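Local coordinates for tail spike protein gp49 (Pseudomonas phage LKA1, PDB 4RU4) that acts as the phage tailspike and probably cleaves the O-specific polysaccharide of Pseudomonas as a lyase during entry into the host cell, at residues I363-G368 against Y390-P395; I371-E376 against G398-I403; T317-I322 against T344-A349. One frame throughout, in Å; residues are numbered along the deposited sequence. Where two conformers were deposited one is given.

Contact 1: residues I363-G368 against Y390-P395; sequences ITNASG and YTTGDP. With CA (calcium ion), chain C.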
# COMPACT_ATOMS: atom_id res chain seq x y z
N ILE B 363 -1.11 12.26 6.48
CA ILE B 363 -0.61 13.61 6.18
C ILE B 363 -1.26 14.62 7.12
O ILE B 363 -2.50 14.64 7.23
CB ILE B 363 -0.90 14.03 4.69
CG1 ILE B 363 -0.63 12.86 3.72
CG2 ILE B 363 -0.07 15.29 4.31
CD1 ILE B 363 -1.00 13.16 2.24
N THR B 364 -0.46 15.43 7.81
CA THR B 364 -1.01 16.53 8.61
C THR B 364 -0.87 17.88 7.91
O THR B 364 -0.21 17.99 6.88
CB THR B 364 -0.33 16.65 9.98
OG1 THR B 364 1.04 17.01 9.79
CG2 THR B 364 -0.42 15.35 10.75
N ASN B 365 -1.49 18.92 8.47
CA ASN B 365 -1.53 20.23 7.82
C ASN B 365 -0.21 20.99 7.83
O ASN B 365 0.64 20.82 8.73
CB ASN B 365 -2.59 21.10 8.51
CG ASN B 365 -2.32 21.26 10.02
OD1 ASN B 365 -2.56 20.34 10.81
ND2 ASN B 365 -1.86 22.45 10.41
N ALA B 366 -0.05 21.84 6.83
CA ALA B 366 0.91 22.93 6.85
C ALA B 366 0.33 24.10 7.67
O ALA B 366 -0.82 24.03 8.15
CB ALA B 366 1.22 23.39 5.44
N SER B 367 1.09 25.19 7.79
CA SER B 367 0.71 26.23 8.75
C SER B 367 -0.61 26.90 8.41
O SER B 367 -1.35 27.29 9.31
CB SER B 367 1.80 27.30 8.91
OG SER B 367 1.93 28.06 7.75
N GLY B 368 -0.90 26.98 7.11
CA GLY B 368 -2.13 27.58 6.66
C GLY B 368 -3.38 26.78 6.98
O GLY B 368 -4.48 27.31 6.87
N TYR B 390 -5.20 14.82 8.47
CA TYR B 390 -5.60 15.54 9.69
C TYR B 390 -5.13 16.97 9.68
O TYR B 390 -3.95 17.24 9.44
CB TYR B 390 -5.04 14.85 10.96
CG TYR B 390 -5.37 15.56 12.27
CD1 TYR B 390 -6.64 16.11 12.51
CD2 TYR B 390 -4.42 15.69 13.28
CE1 TYR B 390 -6.94 16.75 13.71
CE2 TYR B 390 -4.71 16.32 14.48
CZ TYR B 390 -5.97 16.85 14.68
OH TYR B 390 -6.26 17.48 15.87
N THR B 391 -6.05 17.89 9.96
CA THR B 391 -5.66 19.28 10.16
C THR B 391 -6.19 19.82 11.48
O THR B 391 -7.33 19.53 11.88
CB THR B 391 -6.04 20.25 9.01
OG1 THR B 391 -5.73 21.58 9.43
CG2 THR B 391 -7.50 20.18 8.70
N THR B 392 -5.34 20.57 12.18
CA THR B 392 -5.72 21.23 13.43
C THR B 392 -6.21 22.66 13.17
O THR B 392 -6.58 23.38 14.10
CB THR B 392 -4.50 21.35 14.40
OG1 THR B 392 -3.43 22.03 13.72
CG2 THR B 392 -4.00 19.97 14.87
N GLY B 393 -6.19 23.08 11.90
CA GLY B 393 -6.50 24.46 11.57
C GLY B 393 -7.66 24.62 10.61
O GLY B 393 -8.53 23.75 10.52
N ASP B 394 -7.65 25.72 9.86
CA ASP B 394 -8.73 26.04 8.95
C ASP B 394 -8.15 26.93 7.86
O ASP B 394 -7.79 28.07 8.15
CB ASP B 394 -9.81 26.83 9.71
CG ASP B 394 -10.95 27.30 8.83
OD1 ASP B 394 -11.00 26.95 7.62
OD2 ASP B 394 -11.85 27.99 9.36
N PRO B 395 -8.05 26.41 6.62
CA PRO B 395 -7.43 27.18 5.54
C PRO B 395 -8.37 28.19 4.86
O PRO B 395 -7.91 29.01 4.06
CB PRO B 395 -7.01 26.08 4.53
CG PRO B 395 -8.10 25.00 4.71
CD PRO B 395 -8.41 25.04 6.22
CA CA C . -5.52 29.00 8.61
O HOH W 1 -3.35 29.92 9.57
O HOH W 2 -5.41 27.48 10.54
O HOH W 3 -5.93 30.48 6.65
O HOH W 4 -6.76 30.52 9.96
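Asn365 reaches into the loop that follows strand 388-390, its side chain crossing those of Thr391 and Thr392 at about a right angle. Asn365 CB starts the contact, 3.3 Å from Thr391 OG1. CG stands between the backbone N and the carbonyl carbon (chi1 58°), and from there OD1 accepts the N-H of Thr392, Asn365 OD1 to Thr392 N 3.1 Å; the bond is fairly straight at the hydrogen, but its donor stands well above the plane of the amide carbonyl. Thr392 OG1 is 3.5 Å from the same Asn365 OD1, a weak approach at most. ND2 turns back to its own segment and donates an N-H to Ala366 O at 2.9 Å from Asn365 ND2; Ala366 O lies close to the plane of the Asn365 carboxamide, whereas ND2 stands above that of the Ala366 carbonyl. With bonds at both tip atoms, the rotation of the carboxamide is fixed. Thr391 OG1 accepts from Gly393 N in an ST turn and is also hydrogen-bonded to Gly369 O. Earlier in both segments, strands 362-364 and 388-390 run parallel, as neighbouring coils of a pectin lyase-like beta-helix do, with Tyr390 N donating to Ile363 O at 3.0 Å. Farther on, the two loops meet at a calcium ion, bound by Gly368 O at 2.6 Å and Asp394 O at 2.5 Å. Four waters complete the six ligands, and one of them also accepts from Asp394 N. The Asp394 carboxylate is engaged differently, OD1 being hydrogen-bonded to Ser438 OG and Gln396 N. The calcium thus ties together two successive turns through neutral carbonyls and water, which probably leaves much of its charge without direct compensation from these ligands.

Contact 2: residues I371-E376 against G398-I403; sequences IVISAE and GNRGVI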
# COMPACT_ATOMS: atom_id res chain seq x y z
N ILE B 371 -4.00 20.69 3.81
CA ILE B 371 -3.22 19.45 3.92
C ILE B 371 -2.57 19.08 2.59
O ILE B 371 -1.41 18.65 2.55
CB ILE B 371 -4.11 18.27 4.40
CG1 ILE B 371 -4.74 18.61 5.76
CG2 ILE B 371 -3.30 16.96 4.50
CD1 ILE B 371 -5.76 17.57 6.22
N VAL B 372 -3.32 19.24 1.50
CA VAL B 372 -2.76 18.99 0.18
C VAL B 372 -2.97 20.25 -0.63
O VAL B 372 -4.08 20.73 -0.72
CB VAL B 372 -3.47 17.81 -0.54
CG1 VAL B 372 -2.92 17.71 -1.97
CG2 VAL B 372 -3.25 16.50 0.26
N ILE B 373 -1.89 20.81 -1.17
CA ILE B 373 -1.96 22.04 -1.97
C ILE B 373 -1.48 21.78 -3.41
O ILE B 373 -0.65 20.90 -3.65
CB ILE B 373 -1.18 23.21 -1.29
CG1 ILE B 373 -1.51 24.55 -1.96
CG2 ILE B 373 0.34 22.94 -1.31
CD1 ILE B 373 -1.21 25.77 -1.09
N SER B 374 -1.98 22.53 -4.38
CA SER B 374 -1.54 22.30 -5.75
C SER B 374 -0.74 23.48 -6.30
O SER B 374 -0.84 24.58 -5.80
CB SER B 374 -2.75 22.05 -6.65
OG SER B 374 -3.59 21.04 -6.12
N ALA B 375 0.03 23.24 -7.36
CA ALA B 375 0.68 24.31 -8.13
C ALA B 375 1.07 23.71 -9.46
O ALA B 375 1.28 22.50 -9.54
CB ALA B 375 1.93 24.81 -7.41
N GLU B 376 1.19 24.54 -10.49
CA GLU B 376 1.88 24.12 -11.71
C GLU B 376 1.27 22.84 -12.27
O GLU B 376 1.99 21.89 -12.64
CB GLU B 376 3.40 23.97 -11.44
CG GLU B 376 4.04 25.24 -10.84
CD GLU B 376 5.59 25.20 -10.75
OE1 GLU B 376 6.18 24.10 -10.71
OE2 GLU B 376 6.20 26.30 -10.68
N GLY B 398 -7.53 31.96 4.63
CA GLY B 398 -6.56 32.20 3.56
C GLY B 398 -7.06 31.82 2.16
O GLY B 398 -6.27 31.73 1.20
N ASN B 399 -8.36 31.61 2.03
CA ASN B 399 -9.00 31.31 0.74
C ASN B 399 -8.60 29.98 0.08
O ASN B 399 -8.65 29.85 -1.14
CB ASN B 399 -8.83 32.48 -0.25
CG ASN B 399 -9.78 33.64 0.06
OD1 ASN B 399 -10.97 33.44 0.33
ND2 ASN B 399 -9.25 34.86 0.07
N ARG B 400 -8.24 28.99 0.90
CA ARG B 400 -7.78 27.71 0.40
C ARG B 400 -8.63 26.56 0.95
O ARG B 400 -9.15 26.66 2.07
CB ARG B 400 -6.28 27.51 0.74
CG ARG B 400 -5.34 28.41 -0.10
CD ARG B 400 -3.86 28.40 0.36
NE ARG B 400 -3.69 28.98 1.69
CZ ARG B 400 -2.53 29.26 2.27
NH1 ARG B 400 -1.38 29.03 1.65
NH2 ARG B 400 -2.51 29.76 3.50
N GLY B 401 -8.77 25.49 0.18
CA GLY B 401 -9.48 24.30 0.65
C GLY B 401 -8.57 23.50 1.57
O GLY B 401 -7.36 23.79 1.62
N VAL B 402 -9.11 22.52 2.29
CA VAL B 402 -8.26 21.58 3.03
C VAL B 402 -7.44 20.81 2.02
O VAL B 402 -6.24 20.54 2.21
CB VAL B 402 -9.11 20.63 3.92
CG1 VAL B 402 -8.22 19.51 4.55
CG2 VAL B 402 -9.87 21.45 4.99
N ILE B 403 -8.09 20.49 0.91
CA ILE B 403 -7.43 20.04 -0.30
C ILE B 403 -7.61 21.17 -1.30
O ILE B 403 -8.75 21.55 -1.63
CB ILE B 403 -8.06 18.77 -0.85
CG1 ILE B 403 -7.97 17.66 0.20
CG2 ILE B 403 -7.38 18.35 -2.19
CD1 ILE B 403 -8.91 16.51 -0.07
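The guanidinium of Arg400 meets Ile373 CD1 obliquely, and the closest touch falls short of it, Ile373 CD1 to Arg400 CD at 4.0 Å. In the conformer described, one of two, the arginine chain bends at chi3 (-65°), turning NE off the line of the aliphatic part. Trp370 also packs on this side chain, which lies about 6 Å, nearest atom to ion, from the bound calcium. A second flat group, the carbonyl of Val402, takes two donors in its plane: Ile371 N at 2.8 Å and Val372 N at 3.3 Å from Val402 O, so that one oxygen is gripped by consecutive amides. Here the loop 398-402 feeds into strand 403-405, which lies parallel to strand 372-377 in a sheet of the pectin lyase-like beta-helix. Past the shared oxygen, Ile403 CA brings its hydrogen to Val372 O, with CA and O 3.4 Å apart. Ile371 and Val402 lie side by side and point the same way, Ile371 CD1 touching Val402 CG1 at 3.6 Å. Val372 and Ile403 share one face of the sheet, where Leu384 of strand 380-385 packs on both.

Contact 3: residues T317-I322 against T344-A349; sequences TLRNDI and TIYGGA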
# COMPACT_ATOMS: atom_id res chain seq x y z
N THR B 317 9.16 8.62 6.86
CA THR B 317 8.55 9.64 7.73
C THR B 317 9.24 10.97 7.41
O THR B 317 10.49 11.06 7.42
CB THR B 317 8.72 9.31 9.25
OG1 THR B 317 7.90 8.19 9.57
CG2 THR B 317 8.25 10.49 10.12
N LEU B 318 8.44 11.98 7.10
CA LEU B 318 8.94 13.26 6.64
C LEU B 318 8.42 14.36 7.57
O LEU B 318 7.23 14.34 7.96
CB LEU B 318 8.47 13.55 5.19
CG LEU B 318 8.66 12.41 4.16
CD1 LEU B 318 8.21 12.92 2.77
CD2 LEU B 318 10.10 11.98 4.10
N ARG B 319 9.29 15.30 7.91
CA ARG B 319 8.95 16.50 8.69
C ARG B 319 9.60 17.73 8.08
O ARG B 319 10.67 17.65 7.47
CB ARG B 319 9.43 16.36 10.14
CG ARG B 319 8.74 15.24 10.94
CD ARG B 319 9.41 15.10 12.35
NE ARG B 319 8.65 14.20 13.23
CZ ARG B 319 8.82 12.88 13.31
NH1 ARG B 319 9.74 12.27 12.55
NH2 ARG B 319 8.07 12.16 14.14
N ASN B 320 8.93 18.88 8.22
CA ASN B 320 9.51 20.15 7.81
C ASN B 320 9.29 21.20 8.91
O ASN B 320 8.75 20.89 9.97
CB ASN B 320 9.02 20.61 6.41
CG ASN B 320 7.63 21.29 6.44
OD1 ASN B 320 6.86 21.15 7.41
ND2 ASN B 320 7.31 22.03 5.38
N ASP B 321 9.75 22.42 8.65
CA ASP B 321 9.51 23.54 9.56
C ASP B 321 8.12 24.08 9.23
O ASP B 321 7.91 24.68 8.17
CB ASP B 321 10.56 24.62 9.28
CG ASP B 321 10.39 25.87 10.16
OD1 ASP B 321 9.38 25.99 10.87
OD2 ASP B 321 11.29 26.74 10.12
N ILE B 322 7.16 23.86 10.12
CA ILE B 322 5.81 24.31 9.83
C ILE B 322 5.73 25.83 9.61
O ILE B 322 4.90 26.32 8.85
CB ILE B 322 4.83 23.86 10.95
CG1 ILE B 322 3.38 23.99 10.48
CG2 ILE B 322 5.10 24.64 12.23
CD1 ILE B 322 2.39 23.15 11.27
N THR B 344 4.42 8.69 6.29
CA THR B 344 3.89 9.61 7.27
C THR B 344 4.45 11.00 6.93
O THR B 344 5.67 11.21 6.91
CB THR B 344 4.30 9.20 8.71
OG1 THR B 344 3.83 7.86 8.97
CG2 THR B 344 3.71 10.18 9.77
N ILE B 345 3.56 11.94 6.62
CA ILE B 345 3.97 13.27 6.18
C ILE B 345 3.44 14.33 7.13
O ILE B 345 2.24 14.63 7.13
CB ILE B 345 3.47 13.56 4.72
CG1 ILE B 345 3.96 12.45 3.77
CG2 ILE B 345 3.92 14.98 4.23
CD1 ILE B 345 3.37 12.52 2.34
N TYR B 346 4.32 14.87 7.98
CA TYR B 346 3.92 15.97 8.84
C TYR B 346 4.17 17.26 8.10
O TYR B 346 5.31 17.52 7.72
CB TYR B 346 4.78 15.98 10.11
CG TYR B 346 4.56 14.77 10.99
CD1 TYR B 346 3.48 14.72 11.85
CD2 TYR B 346 5.44 13.68 10.96
CE1 TYR B 346 3.28 13.61 12.71
CE2 TYR B 346 5.26 12.58 11.79
CZ TYR B 346 4.17 12.55 12.66
OH TYR B 346 3.99 11.45 13.49
N GLY B 347 3.13 18.07 7.91
CA GLY B 347 3.35 19.41 7.35
C GLY B 347 2.92 19.52 5.89
O GLY B 347 3.35 20.44 5.20
N GLY B 348 2.08 18.60 5.43
CA GLY B 348 1.42 18.81 4.15
C GLY B 348 2.12 18.25 2.92
O GLY B 348 3.31 17.90 2.95
N ALA B 349 1.36 18.19 1.83
CA ALA B 349 1.87 17.60 0.60
C ALA B 349 1.34 18.36 -0.62
O ALA B 349 0.51 19.27 -0.49
CB ALA B 349 1.49 16.11 0.54
O HOH W 5 5.53 12.49 15.56
O HOH W 6 4.34 22.46 6.90
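Leu318 N is hydrogen-bonded to Thr344 O at 2.9 Å, and Thr317 CA adds a CA-H contact to that same Thr344 O at 3.4 Å. One bond farther along, Tyr346 N donates to Leu318 O at 3.0 Å. Leu318 O also lies at the edge of the Tyr346 ring, near its plane and 3.6 Å from CD2. Arg319 runs alongside this ring, extended from CG to NE; Arg319 CG is 3.7 Å from Tyr346 CD2, and Tyr346 CE2 lies over one guanidinium face, offset toward the rim, the two planes 19° apart. A water in the guanidinium plane accepts from Arg319 NH2 and contacts Tyr346 OH weakly. Asp280 of the second subunit makes a salt bridge with NH2, and Tyr188 of that subunit is hydrogen-bonded to Tyr346 OH, so the pair belongs to the trimer interface. Beyond it the backbones part: Asn320 N is buried without a partner, 3.9 Å from Tyr346 O, and Gly347 makes its turn at a positive phi (105°). Parallel strands in register, one coil apart and leading into a turn, are the hallmark of the right-handed parallel beta-helix of pectin lyase-like proteins.

All three contacts join neighbouring coils of one beta-helix. Contacts 1 and 3 share a run of parallel strands: 344-345 of contact 3 pairs directly with 362-364 of contact 1, and Thr364 OG1 is hydrogen-bonded to Gly347 N. Contact 2 belongs to a different sheet, yet Ile371 and Ile373 exchange backbone bonds with Ala349, and Pro395 packs on Gly401 and Val402. Contacts 2 and 3 are buried, contact 1 only partly. Their chemistry follows: contact 2 is chiefly aliphatic and touches no other subunit, contact 3 sets an arginine and a tyrosine against a second subunit, and contact 1 relies on an amide side chain and a hydrated calcium.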